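Local coordinates for protein CDP-6-deoxy-L-threo-D-glycero-4-hexulose-3-dehydrase (Yersinia pseudotuberculosis, PDB 3BCX) that probably uses a pyridoxal-phosphate-type cofactor, with iron, to remove the C3 hydroxyl of CDP-6-deoxy-L-threo-D-glycero-4-hexulose on the way to 3,6-dideoxysugars, and has an aspartate aminotransferase fold, at residues E5-I10 against M49-L54; L58-F63 against L289-M294; D111-V116 against T159-I164; I133-D138 against K391-G396; F330-E335 against T350-S355. One frame throughout, in Å; residues are numbered along the deposited sequence.

How the interactions relate
From the N terminus, interaction 1 comes first: it brings helix 3-21 back onto helix 43-55 and closes a short loop before interaction 2 opens. Interaction 2 closes a much longer one, joining the start of helix 62-75 to that of helix 293-323; it touches interaction 1 through E51, A52 and F63, and both meet the second subunit. Nested within that loop, interaction 3 pairs two strands of the large mixed sheet. Interaction 4 adds the edge strand 393-394 to the same sheet, crossing both interactions 2 and 3, and E112 to R393 bridges interactions 3 and 4. Interaction 5, in a separate small sheet, nests inside the loop closed by interaction 4.

Interaction 1 of 5, residues E5-I10 against M49-L54; sequences ELRQQI and MVEASL
The guanidinium of R7 lies with one face on L54, whose CB is 3.5 Å from R7 NH2, while E51 CA lies in its plane at an edge. The carboxylate of E51 meets it obliquely, the two planes 68° apart, and the salt bridge is correspondingly slack: R7 NH1 to E51 OE2 is 3.3 Å and strongly bent. A second weak bond runs from the same NH1 to the backbone E51 O, at 3.5 Å but nearly straight (167°). The stronger charge partner is D55, just past L54, which forms a salt bridge with R7 NH2; Y17 of the second subunit adds a weak hydrogen bond to that nitrogen. An extended run from CG to NE carries the R7 guanidinium across the gap to helix 43-55.

Deeper in, the contact is apolar. I10 and L54 meet tip to tip, CD1 to CD1 at 4.1 Å. The other branch of I10, CG2, packs 3.8 Å from V50 CG1. L13 of the second subunit packs against Q9 and I10, and M49 of that subunit against S53. The segment axes approach to 10.9 Å at 151°, an antiparallel helix pair with charged groups beside an aliphatic seam, placed at the dimer interface of this aminotransferase-fold protein.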
# COMPACT_ATOMS: atom_id res chain seq x y z
N GLU A 5 13.47 7.48 31.47
CA GLU A 5 14.91 7.67 31.60
C GLU A 5 15.65 6.86 30.55
O GLU A 5 16.55 7.36 29.88
CB GLU A 5 15.35 7.26 33.00
CG GLU A 5 16.84 7.33 33.25
CD GLU A 5 17.21 6.83 34.63
OE1 GLU A 5 16.74 7.42 35.62
OE2 GLU A 5 17.96 5.83 34.72
N LEU A 6 15.26 5.59 30.40
CA LEU A 6 15.89 4.72 29.41
C LEU A 6 15.76 5.31 28.00
O LEU A 6 16.66 5.16 27.18
CB LEU A 6 15.26 3.33 29.46
CG LEU A 6 15.72 2.39 30.58
CD1 LEU A 6 14.89 1.12 30.58
CD2 LEU A 6 17.19 2.06 30.39
N ARG A 7 14.63 5.97 27.73
CA ARG A 7 14.41 6.58 26.43
C ARG A 7 15.40 7.70 26.15
O ARG A 7 16.17 7.62 25.19
CB ARG A 7 12.98 7.13 26.32
CG ARG A 7 11.92 6.11 25.91
CD ARG A 7 10.53 6.76 25.85
NE ARG A 7 9.49 5.83 25.43
CZ ARG A 7 9.21 5.53 24.16
NH1 ARG A 7 9.89 6.10 23.17
NH2 ARG A 7 8.25 4.66 23.88
N GLN A 8 15.39 8.73 26.98
CA GLN A 8 16.29 9.87 26.82
C GLN A 8 17.75 9.47 26.66
O GLN A 8 18.52 10.13 25.97
CB GLN A 8 16.17 10.83 28.00
CG GLN A 8 14.88 11.63 28.04
CD GLN A 8 14.95 12.78 29.03
OE1 GLN A 8 13.99 13.54 29.18
NE2 GLN A 8 16.08 12.91 29.71
N GLN A 9 18.11 8.37 27.30
CA GLN A 9 19.47 7.85 27.26
C GLN A 9 19.73 7.02 26.00
O GLN A 9 20.88 6.82 25.60
CB GLN A 9 19.73 7.05 28.54
CG GLN A 9 20.58 5.81 28.40
CD GLN A 9 20.91 5.21 29.76
OE1 GLN A 9 20.15 5.37 30.72
NE2 GLN A 9 22.03 4.51 29.84
N ILE A 10 18.66 6.54 25.37
CA ILE A 10 18.78 5.77 24.13
C ILE A 10 18.89 6.82 23.04
O ILE A 10 19.59 6.65 22.05
CB ILE A 10 17.55 4.88 23.88
CG1 ILE A 10 17.56 3.69 24.84
CG2 ILE A 10 17.55 4.38 22.43
CD1 ILE A 10 16.38 2.75 24.70
N MET A 49 12.21 7.58 14.85
CA MET A 49 11.93 6.20 14.45
C MET A 49 12.17 5.24 15.60
O MET A 49 11.46 4.24 15.74
CB MET A 49 12.78 5.78 13.24
CG MET A 49 12.40 6.47 11.94
SD MET A 49 13.12 5.66 10.51
CE MET A 49 14.84 6.19 10.66
N VAL A 50 13.20 5.52 16.41
CA VAL A 50 13.49 4.66 17.55
C VAL A 50 12.36 4.82 18.56
O VAL A 50 11.90 3.85 19.16
CB VAL A 50 14.86 5.02 18.20
CG1 VAL A 50 15.01 4.32 19.55
CG2 VAL A 50 15.99 4.60 17.27
N GLU A 51 11.92 6.06 18.74
CA GLU A 51 10.82 6.33 19.66
C GLU A 51 9.60 5.54 19.26
O GLU A 51 9.02 4.81 20.08
CB GLU A 51 10.49 7.82 19.66
CG GLU A 51 11.48 8.61 20.45
CD GLU A 51 10.81 9.62 21.35
OE1 GLU A 51 10.58 10.75 20.89
OE2 GLU A 51 10.49 9.26 22.51
N ALA A 52 9.21 5.66 17.99
CA ALA A 52 8.06 4.94 17.46
C ALA A 52 8.24 3.44 17.67
O ALA A 52 7.29 2.73 17.99
CB ALA A 52 7.87 5.25 15.98
N SER A 53 9.46 2.95 17.50
CA SER A 53 9.75 1.53 17.67
C SER A 53 9.51 1.12 19.12
O SER A 53 8.93 0.06 19.40
CB SER A 53 11.20 1.22 17.30
OG SER A 53 11.51 1.68 16.00
N LEU A 54 9.97 1.96 20.04
CA LEU A 54 9.81 1.69 21.46
C LEU A 54 8.34 1.71 21.86
O LEU A 54 7.91 0.88 22.66
CB LEU A 54 10.62 2.70 22.28
CG LEU A 54 12.14 2.58 22.13
CD1 LEU A 54 12.83 3.68 22.91
CD2 LEU A 54 12.60 1.21 22.61

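Interaction 2 of 5, residues L58-F63 against L289-M294; sequences LTTGRF and LKITDM
D293 reaches from the first turn of helix 293-323 to the first turn of helix 62-75, so that a single carboxylate ties two helix N termini together. This is the tight part of the contact. F63 N donates to D293 OD2 at 2.8 Å, on the syn side and near the carboxylate plane. G61 N, at the N-cap position, reaches D293 OD1 at the same 2.8 Å but from well above that plane, 73° out of it. N64 N also donates to OD1, so three amides of one helix start grip the group and should help to keep it ionised. The ring of F63 turns an edge to the carboxylate, CD1 lying 3.3 Å from D293 OD2. On the other flank D293 N donates to L58 O at 3.0 Å, and L58 CD2 lies against M294 SD. T60 CG2 is also close, 3.0 Å from I291 O.

T292 is the N-cap of helix 293-323: its hydroxyl caps a backbone N farther along while T292 N is bound by Q295 OE1, an exchange resembling a capping box. G225 of the second subunit packs on L58 and T59.

Packing is looser toward solvent. R62, the exposed residue of the contact, marks that side: its CB barely touches D293 OD2, at 4.0 Å, while its guanidinium leads off to a salt bridge with D55. A water fills in between the backbones, accepting from T60 N at 3.0 Å and donating to I291 O at 3.1 Å.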
# COMPACT_ATOMS: atom_id res chain seq x y z
N LEU A 58 3.07 0.32 16.53
CA LEU A 58 3.20 -0.15 15.15
C LEU A 58 2.25 0.47 14.12
O LEU A 58 2.71 1.05 13.13
CB LEU A 58 3.08 -1.67 15.13
CG LEU A 58 3.88 -2.40 16.22
CD1 LEU A 58 3.77 -3.91 16.02
CD2 LEU A 58 5.34 -1.97 16.20
N THR A 59 0.94 0.34 14.31
CA THR A 59 0.00 0.95 13.36
C THR A 59 0.12 2.46 13.56
O THR A 59 0.82 2.91 14.47
CB THR A 59 -1.46 0.49 13.63
OG1 THR A 59 -1.82 0.79 14.98
CG2 THR A 59 -1.60 -1.00 13.38
N THR A 60 -0.54 3.26 12.73
CA THR A 60 -0.45 4.71 12.88
C THR A 60 -1.01 5.22 14.20
O THR A 60 -1.93 4.63 14.79
CB THR A 60 -1.21 5.45 11.76
OG1 THR A 60 -2.55 4.96 11.69
CG2 THR A 60 -0.50 5.29 10.43
N GLY A 61 -0.46 6.34 14.65
CA GLY A 61 -0.92 6.92 15.89
C GLY A 61 -0.26 8.24 16.20
O GLY A 61 -0.31 9.20 15.43
N ARG A 62 0.36 8.27 17.37
CA ARG A 62 1.06 9.42 17.90
C ARG A 62 1.86 10.21 16.83
O ARG A 62 1.61 11.39 16.60
CB ARG A 62 1.97 8.91 19.02
CG ARG A 62 2.88 9.88 19.66
CD ARG A 62 3.86 9.11 20.51
NE ARG A 62 4.95 9.96 20.96
CZ ARG A 62 6.11 9.49 21.41
NH1 ARG A 62 6.33 8.19 21.48
NH2 ARG A 62 7.04 10.35 21.80
N PHE A 63 2.81 9.55 16.17
CA PHE A 63 3.60 10.25 15.17
C PHE A 63 2.80 10.56 13.90
O PHE A 63 2.94 11.64 13.32
CB PHE A 63 4.87 9.46 14.83
CG PHE A 63 5.85 9.41 15.97
CD1 PHE A 63 5.99 8.26 16.74
CD2 PHE A 63 6.60 10.53 16.30
CE1 PHE A 63 6.86 8.23 17.83
CE2 PHE A 63 7.47 10.51 17.39
CZ PHE A 63 7.61 9.36 18.16
N LEU A 289 -4.50 0.57 2.47
CA LEU A 289 -3.29 1.28 2.09
C LEU A 289 -2.81 2.22 3.20
O LEU A 289 -2.56 3.40 2.97
CB LEU A 289 -3.55 2.04 0.79
CG LEU A 289 -3.98 1.13 -0.37
CD1 LEU A 289 -4.45 1.96 -1.56
CD2 LEU A 289 -2.82 0.22 -0.77
N LYS A 290 -2.68 1.67 4.41
CA LYS A 290 -2.21 2.44 5.56
C LYS A 290 -0.71 2.22 5.79
O LYS A 290 -0.12 1.30 5.22
CB LYS A 290 -3.00 2.04 6.82
CG LYS A 290 -4.44 2.51 6.84
CD LYS A 290 -5.11 2.25 8.19
CE LYS A 290 -5.97 0.99 8.19
NZ LYS A 290 -5.20 -0.28 8.09
N ILE A 291 -0.10 3.06 6.62
CA ILE A 291 1.33 2.92 6.94
C ILE A 291 1.52 2.72 8.44
O ILE A 291 0.55 2.71 9.20
CB ILE A 291 2.14 4.17 6.53
CG1 ILE A 291 1.66 5.39 7.31
CG2 ILE A 291 2.04 4.40 5.03
CD1 ILE A 291 2.49 6.64 7.07
N THR A 292 2.77 2.57 8.86
CA THR A 292 3.10 2.38 10.27
C THR A 292 3.52 3.70 10.91
O THR A 292 3.83 4.67 10.22
CB THR A 292 4.25 1.36 10.44
OG1 THR A 292 5.43 1.85 9.80
CG2 THR A 292 3.86 0.02 9.84
N ASP A 293 3.55 3.74 12.24
CA ASP A 293 3.96 4.97 12.90
C ASP A 293 5.49 5.11 12.79
O ASP A 293 6.03 6.20 13.00
CB ASP A 293 3.49 4.97 14.37
CG ASP A 293 2.94 6.33 14.80
OD1 ASP A 293 2.23 6.98 14.00
OD2 ASP A 293 3.20 6.75 15.95
N MET A 294 6.18 4.02 12.46
CA MET A 294 7.63 4.08 12.29
C MET A 294 7.89 4.95 11.06
O MET A 294 8.78 5.80 11.06
CB MET A 294 8.22 2.68 12.05
CG MET A 294 8.24 1.77 13.27
SD MET A 294 6.65 0.98 13.60
CE MET A 294 6.73 -0.45 12.47
O HOH W 1 -2.01 1.66 10.64

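Interaction 3 of 5, residues D111-V116 against T159-I164; sequences DEVITV and TKAIMI
E112 O meets two successive amides of the neighbouring strand: K160 N at 2.8 Å and, weakly, A161 N at 3.4 Å. One carbonyl thus spans an extra residue, and the pairing moves from E112 with T159 to V113 with A161, a parallel beta bulge at K160. For the next two pairs the register holds. I114 N donates to A161 O at 2.8 Å, and M163 N to I114 O at 3.1 Å. T115 then uses its side chain rather than its backbone N-H: with OG1 anti to the backbone N (chi1 -177°), the hydroxyl donates to M163 O at 3.0 Å, nearly in line with the carbonyl.

These are adjacent parallel strands inside the mixed sheet that forms the core of the aspartate aminotransferase fold. On one face the side chains of I114 and T159 cross at a slant, I114 CD1 3.9 Å from T159 CG2, and I114 CB packs against I162 CG1. On the other face V113 stands beside A161, and its CG1 touches M163 CB at 4.0 Å.

The next shell fixes the polar ends. E112 OE2 forms a salt bridge with R393 and E112 OE1 a hydrogen bond with S156, whose backbone N also binds T159 OG1. D111 OD2 lies along the aliphatic part of K160, short of contact with K160 NZ (4.8 Å); OD2 takes K108 N and NZ gives to V104 O. Helix 151-154 covers I114 and I162.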
# COMPACT_ATOMS: atom_id res chain seq x y z
N ASP A 111 -16.23 7.29 -18.49
CA ASP A 111 -16.05 8.74 -18.41
C ASP A 111 -14.60 9.04 -18.74
O ASP A 111 -13.76 8.14 -18.73
CB ASP A 111 -16.39 9.27 -17.02
CG ASP A 111 -17.88 9.25 -16.73
OD1 ASP A 111 -18.68 9.26 -17.70
OD2 ASP A 111 -18.26 9.24 -15.54
N GLU A 112 -14.30 10.30 -19.03
CA GLU A 112 -12.94 10.65 -19.39
C GLU A 112 -12.23 11.55 -18.40
O GLU A 112 -12.85 12.33 -17.68
CB GLU A 112 -12.93 11.30 -20.78
CG GLU A 112 -13.60 10.45 -21.85
CD GLU A 112 -13.61 11.13 -23.22
OE1 GLU A 112 -13.67 12.38 -23.27
OE2 GLU A 112 -13.57 10.41 -24.25
N VAL A 113 -10.90 11.43 -18.37
CA VAL A 113 -10.05 12.23 -17.50
C VAL A 113 -8.93 12.80 -18.36
O VAL A 113 -8.18 12.05 -19.00
CB VAL A 113 -9.42 11.37 -16.38
CG1 VAL A 113 -8.51 12.23 -15.52
CG2 VAL A 113 -10.52 10.74 -15.54
N ILE A 114 -8.82 14.12 -18.40
CA ILE A 114 -7.78 14.78 -19.18
C ILE A 114 -6.45 14.78 -18.44
O ILE A 114 -6.38 15.08 -17.25
CB ILE A 114 -8.17 16.24 -19.51
CG1 ILE A 114 -9.40 16.25 -20.42
CG2 ILE A 114 -7.00 16.96 -20.18
CD1 ILE A 114 -9.99 17.63 -20.61
N THR A 115 -5.38 14.45 -19.16
CA THR A 115 -4.05 14.41 -18.58
C THR A 115 -3.02 14.52 -19.70
O THR A 115 -3.37 14.88 -20.83
CB THR A 115 -3.85 13.10 -17.78
OG1 THR A 115 -2.56 13.10 -17.16
CG2 THR A 115 -3.98 11.90 -18.69
N VAL A 116 -1.75 14.25 -19.40
CA VAL A 116 -0.69 14.32 -20.40
C VAL A 116 0.06 13.01 -20.46
O VAL A 116 0.09 12.26 -19.48
CB VAL A 116 0.32 15.46 -20.10
CG1 VAL A 116 -0.37 16.81 -20.14
CG2 VAL A 116 0.97 15.24 -18.74
N THR A 159 -16.08 13.96 -20.69
CA THR A 159 -15.04 14.54 -19.85
C THR A 159 -15.58 14.69 -18.45
O THR A 159 -16.70 15.16 -18.24
CB THR A 159 -14.59 15.88 -20.38
OG1 THR A 159 -14.05 15.72 -21.69
CG2 THR A 159 -13.54 16.49 -19.46
N LYS A 160 -14.79 14.31 -17.47
CA LYS A 160 -15.28 14.34 -16.11
C LYS A 160 -14.30 14.95 -15.12
O LYS A 160 -14.70 15.52 -14.10
CB LYS A 160 -15.61 12.90 -15.74
CG LYS A 160 -16.49 12.74 -14.55
CD LYS A 160 -17.92 13.10 -14.84
CE LYS A 160 -18.74 12.78 -13.61
NZ LYS A 160 -20.12 13.31 -13.68
N ALA A 161 -13.01 14.86 -15.43
CA ALA A 161 -11.99 15.39 -14.53
C ALA A 161 -10.66 15.66 -15.21
O ALA A 161 -10.43 15.27 -16.36
CB ALA A 161 -11.77 14.43 -13.37
N ILE A 162 -9.78 16.34 -14.48
CA ILE A 162 -8.44 16.65 -14.94
C ILE A 162 -7.48 16.24 -13.84
O ILE A 162 -7.54 16.76 -12.72
CB ILE A 162 -8.24 18.16 -15.21
CG1 ILE A 162 -9.09 18.61 -16.40
CG2 ILE A 162 -6.76 18.43 -15.49
CD1 ILE A 162 -9.14 20.12 -16.58
N MET A 163 -6.61 15.28 -14.14
CA MET A 163 -5.61 14.81 -13.19
C MET A 163 -4.26 14.96 -13.86
O MET A 163 -3.96 14.28 -14.83
CB MET A 163 -5.86 13.35 -12.81
CG MET A 163 -4.92 12.83 -11.72
SD MET A 163 -5.62 11.41 -10.84
CE MET A 163 -4.21 10.88 -9.82
N ILE A 164 -3.45 15.87 -13.33
CA ILE A 164 -2.14 16.13 -13.89
C ILE A 164 -1.15 16.37 -12.76
O ILE A 164 -1.54 16.74 -11.66
CB ILE A 164 -2.19 17.38 -14.78
CG1 ILE A 164 -3.18 17.15 -15.92
CG2 ILE A 164 -0.80 17.73 -15.30
CD1 ILE A 164 -3.46 18.37 -16.77

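Interaction 4 of 5, residues I133-D138 against K391-G396; sequences IPVFVD and KYRVVG
R393 accepts and donates across the strand gap with its backbone while its side chain lies beside V135. R393 N donates to P134 O at 3.0 Å, R393 O accepts from F136 N at 2.8 Å, and V395 N reaches F136 O at 3.0 Å; all three are close to straight. R393 O and F136 O also take CA-H contacts, R393 O from V135 CA at 3.2 Å and F136 O from V394 CA. P134 has no N-H to offer, and its CD instead rests 3.4 Å from K391 O. The N-H and C=O of V135 turn the other way, to strand 112-116.

The guanidinium of R393 is satisfied outside the strand pair: NE is engaged in its salt bridge with E112, and NH2 donates to A154 O. A bend at chi3 (-59°) lays the group alongside V135, whose CG1 lies over one face, offset toward the rim, 3.7 Å from R393 NH2. V135 CG1 also meets V395 CG2.

On the opposite face of the sheet F136 turns its edge to Y392, F136 CE1 to Y392 CD2 at 3.7 Å; the planes stand 70° apart in an oblique pair. F387 meets the Y392 ring edge-to-face. Late in sequence, 393-394 thus adds a parallel strand at the edge, within this chain, of the mixed central sheet of the aspartate aminotransferase fold.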
# COMPACT_ATOMS: atom_id res chain seq x y z
N ILE A 133 -11.44 6.63 -19.03
CA ILE A 133 -10.64 6.80 -20.24
C ILE A 133 -9.74 8.04 -20.21
O ILE A 133 -10.22 9.17 -20.11
CB ILE A 133 -11.55 6.91 -21.49
CG1 ILE A 133 -12.54 5.74 -21.51
CG2 ILE A 133 -10.70 6.93 -22.75
CD1 ILE A 133 -11.88 4.38 -21.67
N PRO A 134 -8.42 7.83 -20.31
CA PRO A 134 -7.47 8.95 -20.31
C PRO A 134 -7.49 9.69 -21.65
O PRO A 134 -7.53 9.06 -22.71
CB PRO A 134 -6.12 8.27 -20.07
CG PRO A 134 -6.47 6.96 -19.43
CD PRO A 134 -7.71 6.55 -20.18
N VAL A 135 -7.48 11.02 -21.61
CA VAL A 135 -7.46 11.83 -22.82
C VAL A 135 -6.21 12.71 -22.73
O VAL A 135 -6.11 13.57 -21.84
CB VAL A 135 -8.72 12.71 -22.95
CG1 VAL A 135 -8.66 13.50 -24.23
CG2 VAL A 135 -9.96 11.83 -22.94
N PHE A 136 -5.27 12.50 -23.64
CA PHE A 136 -4.00 13.23 -23.64
C PHE A 136 -3.87 14.46 -24.55
O PHE A 136 -4.38 14.48 -25.67
CB PHE A 136 -2.84 12.30 -24.00
CG PHE A 136 -2.77 11.04 -23.18
CD1 PHE A 136 -3.25 9.84 -23.69
CD2 PHE A 136 -2.17 11.04 -21.92
CE1 PHE A 136 -3.14 8.66 -22.96
CE2 PHE A 136 -2.05 9.87 -21.18
CZ PHE A 136 -2.53 8.67 -21.71
N VAL A 137 -3.16 15.46 -24.06
CA VAL A 137 -2.86 16.66 -24.83
C VAL A 137 -1.35 16.87 -24.65
O VAL A 137 -0.77 16.38 -23.68
CB VAL A 137 -3.65 17.90 -24.35
CG1 VAL A 137 -5.14 17.69 -24.63
CG2 VAL A 137 -3.40 18.17 -22.88
N ASP A 138 -0.73 17.57 -25.59
CA ASP A 138 0.71 17.79 -25.57
C ASP A 138 1.21 18.70 -24.44
O ASP A 138 0.43 19.44 -23.84
CB ASP A 138 1.17 18.35 -26.92
CG ASP A 138 2.62 18.02 -27.23
OD1 ASP A 138 3.16 17.07 -26.62
OD2 ASP A 138 3.21 18.70 -28.09
N LYS A 391 -7.37 1.61 -23.54
CA LYS A 391 -8.28 2.48 -24.27
C LYS A 391 -8.09 3.93 -23.84
O LYS A 391 -8.30 4.27 -22.67
CB LYS A 391 -9.74 2.06 -24.07
CG LYS A 391 -10.68 3.00 -24.80
CD LYS A 391 -12.12 2.49 -24.96
CE LYS A 391 -12.93 3.51 -25.77
NZ LYS A 391 -14.35 3.14 -25.97
N TYR A 392 -7.70 4.77 -24.79
CA TYR A 392 -7.47 6.18 -24.51
C TYR A 392 -7.69 7.03 -25.76
O TYR A 392 -7.87 6.49 -26.85
CB TYR A 392 -6.02 6.39 -24.04
CG TYR A 392 -5.00 6.01 -25.09
CD1 TYR A 392 -4.54 4.70 -25.22
CD2 TYR A 392 -4.49 6.97 -25.97
CE1 TYR A 392 -3.60 4.36 -26.20
CE2 TYR A 392 -3.55 6.63 -26.95
CZ TYR A 392 -3.11 5.33 -27.06
OH TYR A 392 -2.16 5.00 -28.01
N ARG A 393 -7.68 8.34 -25.60
CA ARG A 393 -7.83 9.26 -26.72
C ARG A 393 -6.72 10.29 -26.63
O ARG A 393 -6.26 10.63 -25.54
CB ARG A 393 -9.17 10.02 -26.68
CG ARG A 393 -10.40 9.19 -26.99
CD ARG A 393 -11.56 10.10 -27.45
NE ARG A 393 -11.93 11.10 -26.45
CZ ARG A 393 -11.73 12.41 -26.57
NH1 ARG A 393 -11.15 12.91 -27.67
NH2 ARG A 393 -12.12 13.24 -25.61
N VAL A 394 -6.28 10.78 -27.78
CA VAL A 394 -5.28 11.83 -27.81
C VAL A 394 -5.82 12.93 -28.73
O VAL A 394 -6.24 12.66 -29.84
CB VAL A 394 -3.89 11.31 -28.30
CG1 VAL A 394 -4.02 9.93 -28.91
CG2 VAL A 394 -3.27 12.30 -29.29
N VAL A 395 -5.83 14.15 -28.22
CA VAL A 395 -6.33 15.30 -28.96
C VAL A 395 -5.15 16.12 -29.46
O VAL A 395 -4.38 16.65 -28.67
CB VAL A 395 -7.22 16.18 -28.08
CG1 VAL A 395 -7.70 17.38 -28.88
CG2 VAL A 395 -8.40 15.36 -27.57
N GLY A 396 -5.03 16.22 -30.78
CA GLY A 396 -3.93 16.96 -31.38
C GLY A 396 -2.79 15.97 -31.54
O GLY A 396 -3.03 14.78 -31.78

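Interaction 5 of 5, residues F330-E335 against T350-S355; sequences FIELPE and TLKEDS
I331-E332 and T350-L351 run antiparallel, with E332 N donating to T350 O at 2.9 Å, T350 N returning a long, weak bond to E332 O and, two residues along at the next hydrogen-bonding position, K352 N donating to F330 O at 2.9 Å.

I331 and L351 share a face, crossing at about a right angle with I331 CG2 and L351 CD1 3.9 Å apart; that same CD1 also lies against F330 O. The K352 chain runs over the F330 carbonyl, CB and CG nearest, and then bends at chi4 (-61°), bringing K352 NZ to E332 OE2 at 3.4 Å, a weak salt bridge. In the turn that follows, K352 O accepts both S355 N and S355 OG, the hydroxyl at 2.9 Å. F330 lays its ring nearly parallel to that of F433, beside a bound benzamidine, probably picked up from the crystallisation liquor, whose pocket includes S355.

R403 also forms a salt bridge with E332 OE2, and another with E353. T350 OG1, on the same face as E332, is bound by Y144 and T408. With two cations at one carboxylate oxygen, E332 probably stays ionised, R403 being its main partner and K352 a looser one.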
# COMPACT_ATOMS: atom_id res chain seq x y z
N PHE A 330 23.83 23.97 -27.39
CA PHE A 330 23.64 22.54 -27.59
C PHE A 330 22.52 21.93 -26.75
O PHE A 330 22.05 20.83 -27.06
CB PHE A 330 24.96 21.82 -27.31
CG PHE A 330 26.14 22.46 -27.97
CD1 PHE A 330 26.22 22.54 -29.36
CD2 PHE A 330 27.17 23.01 -27.21
CE1 PHE A 330 27.30 23.18 -29.98
CE2 PHE A 330 28.25 23.64 -27.82
CZ PHE A 330 28.31 23.73 -29.21
N ILE A 331 22.11 22.63 -25.70
CA ILE A 331 21.04 22.14 -24.84
C ILE A 331 20.10 23.27 -24.40
O ILE A 331 20.52 24.41 -24.22
CB ILE A 331 21.61 21.47 -23.58
CG1 ILE A 331 22.36 22.49 -22.72
CG2 ILE A 331 22.54 20.33 -23.97
CD1 ILE A 331 22.95 21.92 -21.43
N GLU A 332 18.83 22.92 -24.23
CA GLU A 332 17.83 23.88 -23.80
C GLU A 332 17.69 23.76 -22.29
O GLU A 332 17.42 22.67 -21.77
CB GLU A 332 16.51 23.60 -24.50
CG GLU A 332 16.56 23.92 -25.98
CD GLU A 332 15.39 23.34 -26.74
OE1 GLU A 332 14.27 23.31 -26.18
OE2 GLU A 332 15.59 22.94 -27.91
N LEU A 333 17.88 24.87 -21.60
CA LEU A 333 17.80 24.91 -20.15
C LEU A 333 16.36 25.07 -19.67
O LEU A 333 15.52 25.66 -20.36
CB LEU A 333 18.68 26.05 -19.62
CG LEU A 333 20.17 25.92 -19.97
CD1 LEU A 333 20.92 27.16 -19.51
CD2 LEU A 333 20.74 24.68 -19.32
N PRO A 334 16.05 24.55 -18.47
CA PRO A 334 14.72 24.60 -17.87
C PRO A 334 14.23 25.99 -17.49
O PRO A 334 15.01 26.86 -17.09
CB PRO A 334 14.86 23.68 -16.66
CG PRO A 334 16.28 23.92 -16.25
CD PRO A 334 17.02 23.91 -17.56
N GLU A 335 12.92 26.19 -17.62
CA GLU A 335 12.29 27.46 -17.29
C GLU A 335 11.05 27.27 -16.43
O GLU A 335 10.15 26.50 -16.78
CB GLU A 335 11.90 28.19 -18.58
CG GLU A 335 13.00 29.07 -19.14
CD GLU A 335 12.75 29.45 -20.58
OE1 GLU A 335 11.56 29.60 -20.96
OE2 GLU A 335 13.73 29.60 -21.34
N THR A 350 17.04 19.40 -22.30
CA THR A 350 16.72 18.78 -23.59
C THR A 350 17.89 19.00 -24.56
O THR A 350 18.24 20.14 -24.86
CB THR A 350 15.43 19.38 -24.20
OG1 THR A 350 14.31 19.08 -23.36
CG2 THR A 350 15.17 18.80 -25.58
N LEU A 351 18.48 17.91 -25.03
CA LEU A 351 19.59 17.98 -25.97
C LEU A 351 19.05 18.36 -27.35
O LEU A 351 18.08 17.77 -27.82
CB LEU A 351 20.30 16.62 -26.07
CG LEU A 351 21.49 16.51 -27.03
CD1 LEU A 351 22.63 17.40 -26.54
CD2 LEU A 351 21.94 15.07 -27.13
N LYS A 352 19.67 19.36 -27.98
CA LYS A 352 19.23 19.79 -29.31
C LYS A 352 19.56 18.73 -30.35
O LYS A 352 20.64 18.13 -30.32
CB LYS A 352 19.88 21.12 -29.69
CG LYS A 352 19.37 22.32 -28.89
CD LYS A 352 20.10 23.60 -29.30
CE LYS A 352 19.49 24.83 -28.66
NZ LYS A 352 18.07 25.00 -29.08
N GLU A 353 18.64 18.50 -31.27
CA GLU A 353 18.84 17.49 -32.29
C GLU A 353 20.02 17.79 -33.24
O GLU A 353 20.73 16.88 -33.65
CB GLU A 353 17.55 17.29 -33.10
CG GLU A 353 16.41 16.70 -32.27
CD GLU A 353 15.61 17.74 -31.50
OE1 GLU A 353 16.14 18.85 -31.26
OE2 GLU A 353 14.45 17.45 -31.14
N ASP A 354 20.23 19.06 -33.56
CA ASP A 354 21.32 19.43 -34.46
C ASP A 354 22.65 19.58 -33.73
O ASP A 354 23.56 20.25 -34.22
CB ASP A 354 21.00 20.74 -35.18
CG ASP A 354 20.77 21.88 -34.23
OD1 ASP A 354 21.32 21.84 -33.11
OD2 ASP A 354 20.06 22.83 -34.61
N SER A 355 22.76 18.96 -32.56
CA SER A 355 24.00 19.04 -31.79
C SER A 355 25.05 18.10 -32.37
O SER A 355 26.24 18.36 -32.24
CB SER A 355 23.74 18.66 -30.33
OG SER A 355 23.45 17.29 -30.21